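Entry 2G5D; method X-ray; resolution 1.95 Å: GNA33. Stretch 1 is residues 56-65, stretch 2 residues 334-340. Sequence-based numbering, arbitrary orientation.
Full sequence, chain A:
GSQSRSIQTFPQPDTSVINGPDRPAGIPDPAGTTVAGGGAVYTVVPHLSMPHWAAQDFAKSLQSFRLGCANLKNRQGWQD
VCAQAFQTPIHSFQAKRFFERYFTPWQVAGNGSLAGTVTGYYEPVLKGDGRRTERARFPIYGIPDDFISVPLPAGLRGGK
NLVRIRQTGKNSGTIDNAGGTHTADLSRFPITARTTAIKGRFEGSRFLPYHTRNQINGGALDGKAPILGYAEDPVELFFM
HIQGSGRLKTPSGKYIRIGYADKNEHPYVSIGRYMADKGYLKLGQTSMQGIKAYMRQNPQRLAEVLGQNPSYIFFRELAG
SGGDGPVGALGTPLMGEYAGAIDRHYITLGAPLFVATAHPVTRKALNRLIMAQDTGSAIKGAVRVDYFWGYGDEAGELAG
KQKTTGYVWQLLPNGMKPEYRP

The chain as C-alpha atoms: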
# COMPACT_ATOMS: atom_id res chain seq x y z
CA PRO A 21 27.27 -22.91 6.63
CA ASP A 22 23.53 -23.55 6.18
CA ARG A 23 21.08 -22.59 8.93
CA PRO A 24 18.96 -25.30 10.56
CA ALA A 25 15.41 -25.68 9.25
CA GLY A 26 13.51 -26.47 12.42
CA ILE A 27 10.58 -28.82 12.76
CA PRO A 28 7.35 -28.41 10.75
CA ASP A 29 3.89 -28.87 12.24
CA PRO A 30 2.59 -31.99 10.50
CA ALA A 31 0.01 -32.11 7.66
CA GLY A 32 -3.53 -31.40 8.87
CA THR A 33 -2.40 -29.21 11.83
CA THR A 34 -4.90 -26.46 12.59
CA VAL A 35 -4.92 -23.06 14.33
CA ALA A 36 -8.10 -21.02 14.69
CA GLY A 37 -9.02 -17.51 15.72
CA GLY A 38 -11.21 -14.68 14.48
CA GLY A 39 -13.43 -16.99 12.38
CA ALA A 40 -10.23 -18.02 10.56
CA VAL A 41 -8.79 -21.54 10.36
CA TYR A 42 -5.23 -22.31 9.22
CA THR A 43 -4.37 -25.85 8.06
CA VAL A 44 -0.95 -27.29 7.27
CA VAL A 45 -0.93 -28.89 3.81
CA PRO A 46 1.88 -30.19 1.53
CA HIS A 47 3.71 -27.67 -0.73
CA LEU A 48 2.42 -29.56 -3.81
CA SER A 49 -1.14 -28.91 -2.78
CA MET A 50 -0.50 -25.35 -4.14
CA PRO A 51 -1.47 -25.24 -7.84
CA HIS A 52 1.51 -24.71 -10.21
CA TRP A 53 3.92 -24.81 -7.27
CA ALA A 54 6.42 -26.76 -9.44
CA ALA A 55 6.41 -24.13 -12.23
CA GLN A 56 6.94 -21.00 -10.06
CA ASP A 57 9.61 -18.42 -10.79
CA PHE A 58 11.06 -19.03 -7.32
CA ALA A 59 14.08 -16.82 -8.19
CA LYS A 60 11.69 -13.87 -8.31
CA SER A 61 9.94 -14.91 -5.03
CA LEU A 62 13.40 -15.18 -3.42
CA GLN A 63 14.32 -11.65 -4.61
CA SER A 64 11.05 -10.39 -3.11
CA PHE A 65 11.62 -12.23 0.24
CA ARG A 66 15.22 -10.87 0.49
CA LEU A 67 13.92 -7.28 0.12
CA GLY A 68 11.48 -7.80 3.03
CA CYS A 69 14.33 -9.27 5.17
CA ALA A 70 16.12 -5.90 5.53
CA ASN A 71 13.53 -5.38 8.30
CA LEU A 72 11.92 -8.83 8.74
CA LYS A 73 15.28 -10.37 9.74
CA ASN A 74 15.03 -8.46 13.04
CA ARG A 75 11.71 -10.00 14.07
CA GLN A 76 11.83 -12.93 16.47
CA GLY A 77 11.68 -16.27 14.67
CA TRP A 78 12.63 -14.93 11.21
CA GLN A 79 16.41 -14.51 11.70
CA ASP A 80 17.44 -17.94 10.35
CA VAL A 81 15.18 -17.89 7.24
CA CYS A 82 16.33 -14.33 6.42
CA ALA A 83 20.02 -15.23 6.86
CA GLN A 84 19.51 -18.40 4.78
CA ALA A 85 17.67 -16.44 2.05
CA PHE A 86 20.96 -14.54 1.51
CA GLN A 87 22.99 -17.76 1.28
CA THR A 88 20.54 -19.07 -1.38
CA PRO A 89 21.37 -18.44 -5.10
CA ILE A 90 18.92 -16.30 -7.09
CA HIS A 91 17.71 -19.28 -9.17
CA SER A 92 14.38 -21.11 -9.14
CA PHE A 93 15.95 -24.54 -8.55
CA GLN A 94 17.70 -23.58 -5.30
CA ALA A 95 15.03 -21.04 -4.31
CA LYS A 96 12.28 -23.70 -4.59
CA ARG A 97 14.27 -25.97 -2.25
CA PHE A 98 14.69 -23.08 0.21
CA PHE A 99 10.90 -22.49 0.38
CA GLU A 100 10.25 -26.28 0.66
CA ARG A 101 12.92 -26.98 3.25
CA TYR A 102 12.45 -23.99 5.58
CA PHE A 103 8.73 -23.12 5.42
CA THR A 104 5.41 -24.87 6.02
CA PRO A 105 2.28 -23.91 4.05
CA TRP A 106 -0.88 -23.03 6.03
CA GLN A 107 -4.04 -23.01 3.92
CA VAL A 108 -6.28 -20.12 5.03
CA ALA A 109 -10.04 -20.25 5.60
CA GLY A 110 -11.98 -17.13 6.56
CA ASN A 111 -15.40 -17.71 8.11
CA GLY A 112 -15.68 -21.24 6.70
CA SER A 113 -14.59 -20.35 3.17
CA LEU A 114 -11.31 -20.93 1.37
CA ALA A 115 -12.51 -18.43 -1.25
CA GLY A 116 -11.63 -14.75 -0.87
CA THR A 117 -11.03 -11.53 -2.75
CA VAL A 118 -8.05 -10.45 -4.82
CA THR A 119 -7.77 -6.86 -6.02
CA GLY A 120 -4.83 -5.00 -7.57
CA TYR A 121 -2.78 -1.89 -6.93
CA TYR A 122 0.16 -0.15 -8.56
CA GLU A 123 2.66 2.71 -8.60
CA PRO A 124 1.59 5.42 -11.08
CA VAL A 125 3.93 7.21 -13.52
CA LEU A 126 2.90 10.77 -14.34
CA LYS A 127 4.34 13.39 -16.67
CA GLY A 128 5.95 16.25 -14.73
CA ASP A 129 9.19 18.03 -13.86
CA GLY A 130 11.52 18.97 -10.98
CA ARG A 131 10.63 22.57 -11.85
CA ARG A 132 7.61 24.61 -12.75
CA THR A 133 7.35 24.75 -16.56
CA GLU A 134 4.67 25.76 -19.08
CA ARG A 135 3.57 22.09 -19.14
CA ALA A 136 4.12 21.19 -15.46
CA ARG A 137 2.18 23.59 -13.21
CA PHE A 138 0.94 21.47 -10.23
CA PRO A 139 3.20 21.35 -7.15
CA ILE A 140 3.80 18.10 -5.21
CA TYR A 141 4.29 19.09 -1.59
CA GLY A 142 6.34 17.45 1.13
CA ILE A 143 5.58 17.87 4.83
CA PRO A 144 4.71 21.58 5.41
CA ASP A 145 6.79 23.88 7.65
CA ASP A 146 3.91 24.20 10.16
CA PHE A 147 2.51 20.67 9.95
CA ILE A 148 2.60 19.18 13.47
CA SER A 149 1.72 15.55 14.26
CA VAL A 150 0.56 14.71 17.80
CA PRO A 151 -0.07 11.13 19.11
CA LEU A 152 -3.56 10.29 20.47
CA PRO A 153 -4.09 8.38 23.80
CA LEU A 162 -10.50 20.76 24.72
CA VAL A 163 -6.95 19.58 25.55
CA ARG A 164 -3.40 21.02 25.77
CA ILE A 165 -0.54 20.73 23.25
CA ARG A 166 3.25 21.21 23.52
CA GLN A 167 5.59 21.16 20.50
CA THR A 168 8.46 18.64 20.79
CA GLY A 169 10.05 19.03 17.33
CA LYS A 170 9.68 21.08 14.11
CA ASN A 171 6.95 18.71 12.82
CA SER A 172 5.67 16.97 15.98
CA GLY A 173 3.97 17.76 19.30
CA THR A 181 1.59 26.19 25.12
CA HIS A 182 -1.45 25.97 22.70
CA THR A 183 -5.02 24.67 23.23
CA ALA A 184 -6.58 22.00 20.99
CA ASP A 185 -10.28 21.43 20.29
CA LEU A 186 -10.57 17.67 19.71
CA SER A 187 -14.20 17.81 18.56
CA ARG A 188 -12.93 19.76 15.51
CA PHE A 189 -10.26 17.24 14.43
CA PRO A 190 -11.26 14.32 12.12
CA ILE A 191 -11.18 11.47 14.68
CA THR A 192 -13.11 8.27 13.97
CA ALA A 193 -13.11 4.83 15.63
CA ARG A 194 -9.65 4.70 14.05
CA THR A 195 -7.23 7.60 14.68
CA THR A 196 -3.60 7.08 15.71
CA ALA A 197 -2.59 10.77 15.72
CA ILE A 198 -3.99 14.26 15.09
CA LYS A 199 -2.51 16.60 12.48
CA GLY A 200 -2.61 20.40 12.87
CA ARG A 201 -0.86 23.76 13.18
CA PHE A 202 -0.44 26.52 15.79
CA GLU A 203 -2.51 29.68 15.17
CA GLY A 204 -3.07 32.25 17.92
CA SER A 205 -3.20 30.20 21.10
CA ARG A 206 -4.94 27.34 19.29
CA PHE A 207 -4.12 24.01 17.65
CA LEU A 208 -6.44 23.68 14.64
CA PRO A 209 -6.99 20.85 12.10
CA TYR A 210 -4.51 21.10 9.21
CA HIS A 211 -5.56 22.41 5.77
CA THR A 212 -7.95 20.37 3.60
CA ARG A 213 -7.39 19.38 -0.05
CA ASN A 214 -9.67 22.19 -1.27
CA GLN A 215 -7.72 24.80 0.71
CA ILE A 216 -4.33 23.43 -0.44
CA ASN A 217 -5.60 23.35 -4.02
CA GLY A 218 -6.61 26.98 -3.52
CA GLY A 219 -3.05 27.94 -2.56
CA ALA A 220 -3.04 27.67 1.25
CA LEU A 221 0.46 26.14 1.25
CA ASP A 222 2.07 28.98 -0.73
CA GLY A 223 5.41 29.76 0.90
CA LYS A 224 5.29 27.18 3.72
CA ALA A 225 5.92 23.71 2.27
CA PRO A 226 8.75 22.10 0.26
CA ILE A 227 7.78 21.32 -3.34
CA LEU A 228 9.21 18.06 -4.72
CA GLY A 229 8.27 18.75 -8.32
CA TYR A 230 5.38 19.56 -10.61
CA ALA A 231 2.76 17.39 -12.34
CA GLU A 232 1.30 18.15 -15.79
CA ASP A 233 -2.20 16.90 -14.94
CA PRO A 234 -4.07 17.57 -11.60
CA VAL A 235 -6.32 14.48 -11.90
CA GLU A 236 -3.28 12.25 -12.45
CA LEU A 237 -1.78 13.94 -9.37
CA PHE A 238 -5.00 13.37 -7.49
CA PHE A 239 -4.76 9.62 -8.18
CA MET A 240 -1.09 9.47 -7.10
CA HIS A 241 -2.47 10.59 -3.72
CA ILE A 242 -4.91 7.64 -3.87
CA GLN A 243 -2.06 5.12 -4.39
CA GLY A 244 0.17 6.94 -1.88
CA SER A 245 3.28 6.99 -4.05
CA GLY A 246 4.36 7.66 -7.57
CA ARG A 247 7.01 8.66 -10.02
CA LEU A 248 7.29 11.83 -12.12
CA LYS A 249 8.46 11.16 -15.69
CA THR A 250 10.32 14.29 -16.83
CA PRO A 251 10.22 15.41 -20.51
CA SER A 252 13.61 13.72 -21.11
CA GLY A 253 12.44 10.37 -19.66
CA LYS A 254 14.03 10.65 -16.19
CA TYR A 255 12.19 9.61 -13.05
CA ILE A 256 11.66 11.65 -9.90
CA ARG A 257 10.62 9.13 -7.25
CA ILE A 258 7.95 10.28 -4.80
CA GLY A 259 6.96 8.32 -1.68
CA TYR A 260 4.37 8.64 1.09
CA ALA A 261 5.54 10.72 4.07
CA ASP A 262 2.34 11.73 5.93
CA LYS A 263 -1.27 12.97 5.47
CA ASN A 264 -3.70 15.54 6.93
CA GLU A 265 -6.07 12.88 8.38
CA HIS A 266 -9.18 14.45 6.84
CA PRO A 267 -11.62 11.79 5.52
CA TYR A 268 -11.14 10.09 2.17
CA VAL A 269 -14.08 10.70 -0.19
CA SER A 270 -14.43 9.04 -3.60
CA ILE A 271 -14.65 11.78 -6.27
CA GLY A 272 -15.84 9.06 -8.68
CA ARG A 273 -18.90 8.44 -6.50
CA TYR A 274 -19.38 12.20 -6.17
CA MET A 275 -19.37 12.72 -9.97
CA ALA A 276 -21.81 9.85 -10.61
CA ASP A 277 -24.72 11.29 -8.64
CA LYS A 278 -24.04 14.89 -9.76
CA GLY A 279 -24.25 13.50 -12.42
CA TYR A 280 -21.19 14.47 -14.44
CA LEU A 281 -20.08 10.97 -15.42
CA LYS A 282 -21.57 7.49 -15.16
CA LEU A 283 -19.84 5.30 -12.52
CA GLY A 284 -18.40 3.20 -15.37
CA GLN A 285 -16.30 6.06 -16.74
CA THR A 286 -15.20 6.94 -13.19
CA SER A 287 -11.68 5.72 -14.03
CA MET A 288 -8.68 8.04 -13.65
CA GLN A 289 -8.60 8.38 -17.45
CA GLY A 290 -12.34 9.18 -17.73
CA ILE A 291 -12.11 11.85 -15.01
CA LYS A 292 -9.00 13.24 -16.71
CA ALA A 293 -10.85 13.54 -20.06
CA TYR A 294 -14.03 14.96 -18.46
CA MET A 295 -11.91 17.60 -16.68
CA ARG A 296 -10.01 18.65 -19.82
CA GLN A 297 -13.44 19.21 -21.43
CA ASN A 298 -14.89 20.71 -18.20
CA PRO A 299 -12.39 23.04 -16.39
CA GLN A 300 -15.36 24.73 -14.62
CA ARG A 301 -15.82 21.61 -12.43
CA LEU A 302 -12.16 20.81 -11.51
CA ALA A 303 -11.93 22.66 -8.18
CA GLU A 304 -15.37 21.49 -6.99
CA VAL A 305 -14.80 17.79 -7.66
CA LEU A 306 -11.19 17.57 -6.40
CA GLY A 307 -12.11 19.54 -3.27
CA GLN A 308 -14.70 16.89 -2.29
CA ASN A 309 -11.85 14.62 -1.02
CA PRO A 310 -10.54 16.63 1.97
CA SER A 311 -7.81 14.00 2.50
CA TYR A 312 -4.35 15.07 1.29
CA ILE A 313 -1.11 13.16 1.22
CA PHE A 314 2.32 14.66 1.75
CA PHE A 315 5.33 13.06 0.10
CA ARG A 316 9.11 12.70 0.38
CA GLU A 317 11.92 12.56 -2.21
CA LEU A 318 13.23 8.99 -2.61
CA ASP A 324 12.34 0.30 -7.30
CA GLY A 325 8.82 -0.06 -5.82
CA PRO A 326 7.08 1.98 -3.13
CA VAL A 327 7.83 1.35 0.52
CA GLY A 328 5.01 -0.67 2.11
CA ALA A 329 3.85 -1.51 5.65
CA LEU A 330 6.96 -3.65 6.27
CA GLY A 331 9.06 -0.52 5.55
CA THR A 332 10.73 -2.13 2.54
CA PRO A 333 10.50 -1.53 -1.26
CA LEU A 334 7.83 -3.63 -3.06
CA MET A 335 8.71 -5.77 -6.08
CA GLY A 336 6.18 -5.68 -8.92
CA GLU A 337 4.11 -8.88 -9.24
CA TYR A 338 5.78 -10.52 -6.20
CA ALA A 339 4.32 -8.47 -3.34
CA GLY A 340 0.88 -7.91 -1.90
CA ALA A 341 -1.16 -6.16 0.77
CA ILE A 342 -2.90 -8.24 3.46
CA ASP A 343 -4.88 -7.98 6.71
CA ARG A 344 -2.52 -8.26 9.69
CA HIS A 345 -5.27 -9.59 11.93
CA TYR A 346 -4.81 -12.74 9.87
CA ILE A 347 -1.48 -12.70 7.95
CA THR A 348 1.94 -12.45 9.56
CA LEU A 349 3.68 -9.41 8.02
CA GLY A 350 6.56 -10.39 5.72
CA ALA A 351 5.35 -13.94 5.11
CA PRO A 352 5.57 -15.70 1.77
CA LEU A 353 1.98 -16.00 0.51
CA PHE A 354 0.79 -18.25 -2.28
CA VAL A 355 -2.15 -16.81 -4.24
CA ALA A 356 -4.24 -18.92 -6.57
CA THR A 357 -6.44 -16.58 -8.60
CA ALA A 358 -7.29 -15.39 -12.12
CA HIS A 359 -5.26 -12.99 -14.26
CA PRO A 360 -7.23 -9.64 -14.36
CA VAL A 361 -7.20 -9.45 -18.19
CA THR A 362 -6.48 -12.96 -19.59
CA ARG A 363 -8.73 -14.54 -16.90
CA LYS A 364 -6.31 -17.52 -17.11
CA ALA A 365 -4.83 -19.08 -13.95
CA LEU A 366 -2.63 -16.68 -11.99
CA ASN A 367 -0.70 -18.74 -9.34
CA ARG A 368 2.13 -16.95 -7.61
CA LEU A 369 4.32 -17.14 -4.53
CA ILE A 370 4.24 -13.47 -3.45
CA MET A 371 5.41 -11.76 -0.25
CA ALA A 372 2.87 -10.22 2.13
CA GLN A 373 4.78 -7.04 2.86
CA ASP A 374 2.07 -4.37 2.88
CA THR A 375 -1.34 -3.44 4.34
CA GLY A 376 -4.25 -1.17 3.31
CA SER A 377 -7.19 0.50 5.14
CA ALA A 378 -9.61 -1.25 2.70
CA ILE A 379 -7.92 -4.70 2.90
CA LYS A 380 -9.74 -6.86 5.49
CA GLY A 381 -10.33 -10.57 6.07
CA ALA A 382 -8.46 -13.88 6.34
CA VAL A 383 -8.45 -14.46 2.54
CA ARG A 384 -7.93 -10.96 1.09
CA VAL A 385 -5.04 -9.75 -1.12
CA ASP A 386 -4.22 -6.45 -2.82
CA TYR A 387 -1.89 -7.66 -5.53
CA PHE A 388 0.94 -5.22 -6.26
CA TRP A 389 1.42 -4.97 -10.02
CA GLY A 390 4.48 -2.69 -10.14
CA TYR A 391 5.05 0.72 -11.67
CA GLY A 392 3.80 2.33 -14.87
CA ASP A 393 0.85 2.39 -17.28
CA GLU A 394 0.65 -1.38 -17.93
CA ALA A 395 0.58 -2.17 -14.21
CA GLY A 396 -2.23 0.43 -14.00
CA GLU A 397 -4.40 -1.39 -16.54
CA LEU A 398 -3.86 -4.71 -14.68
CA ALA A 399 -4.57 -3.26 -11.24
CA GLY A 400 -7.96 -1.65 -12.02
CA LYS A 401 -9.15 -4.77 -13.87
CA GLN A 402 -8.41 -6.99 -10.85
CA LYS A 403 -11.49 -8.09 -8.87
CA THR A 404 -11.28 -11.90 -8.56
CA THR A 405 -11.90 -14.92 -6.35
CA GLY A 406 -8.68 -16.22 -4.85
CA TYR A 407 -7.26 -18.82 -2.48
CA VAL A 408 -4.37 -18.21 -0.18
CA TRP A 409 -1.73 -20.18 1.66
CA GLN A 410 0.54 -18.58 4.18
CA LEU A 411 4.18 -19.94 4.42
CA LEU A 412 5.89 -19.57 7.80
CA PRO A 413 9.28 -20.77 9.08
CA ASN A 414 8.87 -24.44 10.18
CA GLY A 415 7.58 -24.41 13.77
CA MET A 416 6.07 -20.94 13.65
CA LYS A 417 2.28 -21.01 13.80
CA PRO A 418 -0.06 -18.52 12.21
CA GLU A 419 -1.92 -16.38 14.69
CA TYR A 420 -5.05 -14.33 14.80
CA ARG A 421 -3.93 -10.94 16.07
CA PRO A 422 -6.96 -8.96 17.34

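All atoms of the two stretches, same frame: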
# COMPACT_ATOMS: atom_id res chain seq x y z
N GLN A 56 6.65 -22.36 -10.54
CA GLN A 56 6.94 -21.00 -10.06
C GLN A 56 8.32 -20.45 -10.46
O GLN A 56 9.30 -21.17 -10.50
CB GLN A 56 6.84 -20.91 -8.54
CG GLN A 56 5.42 -21.03 -7.98
CD GLN A 56 4.48 -20.05 -8.62
OE1 GLN A 56 4.62 -18.84 -8.42
NE2 GLN A 56 3.54 -20.55 -9.42
N ASP A 57 8.35 -19.15 -10.70
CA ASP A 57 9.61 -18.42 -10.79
C ASP A 57 10.04 -18.11 -9.35
O ASP A 57 9.86 -16.98 -8.83
CB ASP A 57 9.45 -17.17 -11.66
CG ASP A 57 10.77 -16.56 -12.05
OD1 ASP A 57 11.81 -16.85 -11.41
OD2 ASP A 57 10.77 -15.80 -13.02
N PHE A 58 10.58 -19.13 -8.69
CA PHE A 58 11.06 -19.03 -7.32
C PHE A 58 12.28 -18.10 -7.17
O PHE A 58 12.59 -17.65 -6.06
CB PHE A 58 11.41 -20.41 -6.74
CG PHE A 58 10.22 -21.29 -6.47
CD1 PHE A 58 9.96 -22.38 -7.30
CD2 PHE A 58 9.38 -21.05 -5.39
CE1 PHE A 58 8.86 -23.23 -7.06
CE2 PHE A 58 8.25 -21.90 -5.16
CZ PHE A 58 8.00 -22.98 -5.97
N ALA A 59 13.00 -17.82 -8.27
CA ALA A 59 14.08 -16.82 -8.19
C ALA A 59 13.48 -15.45 -7.85
O ALA A 59 14.00 -14.72 -6.98
CB ALA A 59 14.85 -16.74 -9.54
N LYS A 60 12.38 -15.13 -8.52
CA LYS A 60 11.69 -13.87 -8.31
C LYS A 60 11.08 -13.80 -6.90
O LYS A 60 11.19 -12.75 -6.25
CB LYS A 60 10.68 -13.58 -9.44
CG LYS A 60 11.36 -12.99 -10.65
CD LYS A 60 10.43 -12.72 -11.83
CE LYS A 60 11.21 -12.45 -13.12
NZ LYS A 60 12.28 -13.50 -13.40
N SER A 61 10.48 -14.90 -6.40
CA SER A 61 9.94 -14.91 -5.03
C SER A 61 11.06 -14.73 -4.03
O SER A 61 10.88 -14.05 -3.01
CB SER A 61 9.20 -16.24 -4.70
OG SER A 61 8.24 -16.55 -5.69
N LEU A 62 12.22 -15.34 -4.31
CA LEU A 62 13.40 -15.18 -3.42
C LEU A 62 13.91 -13.74 -3.39
O LEU A 62 14.19 -13.22 -2.32
CB LEU A 62 14.52 -16.19 -3.70
CG LEU A 62 15.78 -16.12 -2.80
CD1 LEU A 62 15.46 -16.38 -1.33
CD2 LEU A 62 16.84 -17.09 -3.27
N GLN A 63 14.03 -13.09 -4.56
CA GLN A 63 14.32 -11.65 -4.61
C GLN A 63 13.36 -10.86 -3.71
O GLN A 63 13.78 -10.04 -2.90
CB GLN A 63 14.22 -11.12 -6.04
CG GLN A 63 15.40 -11.48 -6.92
CD GLN A 63 15.18 -11.08 -8.34
OE1 GLN A 63 14.29 -11.61 -9.02
NE2 GLN A 63 15.96 -10.15 -8.81
N SER A 64 12.06 -11.12 -3.86
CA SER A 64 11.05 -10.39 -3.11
C SER A 64 11.21 -10.64 -1.60
O SER A 64 11.20 -9.69 -0.80
CB SER A 64 9.67 -10.80 -3.64
OG SER A 64 8.63 -10.01 -3.10
N PHE A 65 11.40 -11.90 -1.20
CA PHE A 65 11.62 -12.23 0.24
C PHE A 65 12.85 -11.54 0.85
O PHE A 65 12.79 -11.04 1.98
CB PHE A 65 11.69 -13.76 0.49
CG PHE A 65 11.72 -14.14 1.96
CD1 PHE A 65 10.63 -13.88 2.79
CD2 PHE A 65 12.85 -14.74 2.51
CE1 PHE A 65 10.66 -14.22 4.16
CE2 PHE A 65 12.90 -15.09 3.88
CZ PHE A 65 11.80 -14.83 4.70
N LEU A 334 8.60 -2.52 -2.49
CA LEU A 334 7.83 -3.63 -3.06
C LEU A 334 8.29 -3.97 -4.49
O LEU A 334 8.61 -3.08 -5.30
CB LEU A 334 6.33 -3.32 -3.05
CG LEU A 334 5.70 -2.88 -1.72
CD1 LEU A 334 4.24 -2.45 -1.91
CD2 LEU A 334 5.80 -3.99 -0.70
N MET A 335 8.33 -5.28 -4.78
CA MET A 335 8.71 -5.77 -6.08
C MET A 335 7.44 -6.08 -6.86
O MET A 335 6.60 -6.86 -6.40
CB MET A 335 9.54 -7.04 -5.93
CG MET A 335 10.10 -7.62 -7.20
SD MET A 335 10.88 -9.20 -6.87
CE MET A 335 11.00 -9.90 -8.50
N GLY A 336 7.32 -5.46 -8.02
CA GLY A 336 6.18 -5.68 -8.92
C GLY A 336 5.89 -7.14 -9.19
O GLY A 336 6.82 -7.91 -9.54
N GLU A 337 4.62 -7.52 -8.98
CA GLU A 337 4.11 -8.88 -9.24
C GLU A 337 4.44 -9.96 -8.22
O GLU A 337 3.94 -11.10 -8.37
CB GLU A 337 4.53 -9.37 -10.62
CG GLU A 337 3.78 -8.74 -11.74
CD GLU A 337 4.29 -9.21 -13.08
OE1 GLU A 337 4.88 -8.39 -13.79
OE2 GLU A 337 4.12 -10.39 -13.42
N TYR A 338 5.24 -9.60 -7.21
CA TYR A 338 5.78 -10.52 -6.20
C TYR A 338 5.60 -9.98 -4.78
O TYR A 338 6.27 -10.41 -3.84
CB TYR A 338 7.24 -10.89 -6.52
CG TYR A 338 7.27 -11.86 -7.67
CD1 TYR A 338 7.39 -11.43 -9.00
CD2 TYR A 338 7.08 -13.22 -7.43
CE1 TYR A 338 7.32 -12.35 -10.06
CE2 TYR A 338 7.02 -14.14 -8.47
CZ TYR A 338 7.13 -13.71 -9.77
OH TYR A 338 7.07 -14.67 -10.75
N ALA A 339 4.69 -9.03 -4.64
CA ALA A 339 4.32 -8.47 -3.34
C ALA A 339 2.82 -8.21 -3.29
O ALA A 339 2.16 -8.04 -4.31
CB ALA A 339 5.11 -7.19 -3.03
N GLY A 340 2.29 -8.22 -2.08
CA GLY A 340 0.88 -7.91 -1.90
C GLY A 340 0.56 -7.29 -0.57
O GLY A 340 1.38 -7.34 0.36
O HOH W 1 6.00 -17.24 -10.38
O HOH W 2 8.53 -7.26 -2.59

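Packing of the first turns of a helix (58-65) against a type II beta turn, Met335 to Tyr338, closed by Tyr338 N to Met335 O (3.2 Å) and leading into a strand at Ala339. Touching residues lie at least 271 positions apart in sequence, and the two stretches bury 343 Å² between them. Gln56 reaches the turn through water 1, which donates to Gln56 OE1 (2.9 Å), accepts from Asp57 N (3.0 Å) and lies 2.8 Å from Tyr338 OH, tying the phenol to the backbone just before the helix. Asp57 caps the helix: its OD1 accepts a weak bond from Lys60 N (3.4 Å), while OD2 forms a salt bridge with Lys60 NZ (2.8 Å); its CB also touches Tyr338 OH (3.6 Å). The CA-to-CB bond of Lys60 points toward the turn, and CB sits over one face of the Tyr338 ring, 3.6 Å from the centroid, a CH-pi contact; the end of the side chain leads away, to Asp57. The extended Met335 side chain (all t) reaches the helix at Lys60, Gln63 and Ser64, its CE 3.7 Å from Gln63 OE1. Ser64 makes the one direct hydrogen bond between the stretches, a short one from OG to Tyr338 O (2.5 Å). Water 2 reinforces it, donating to Ser64 OG (2.8 Å) and accepting from Met335 N (3.0 Å).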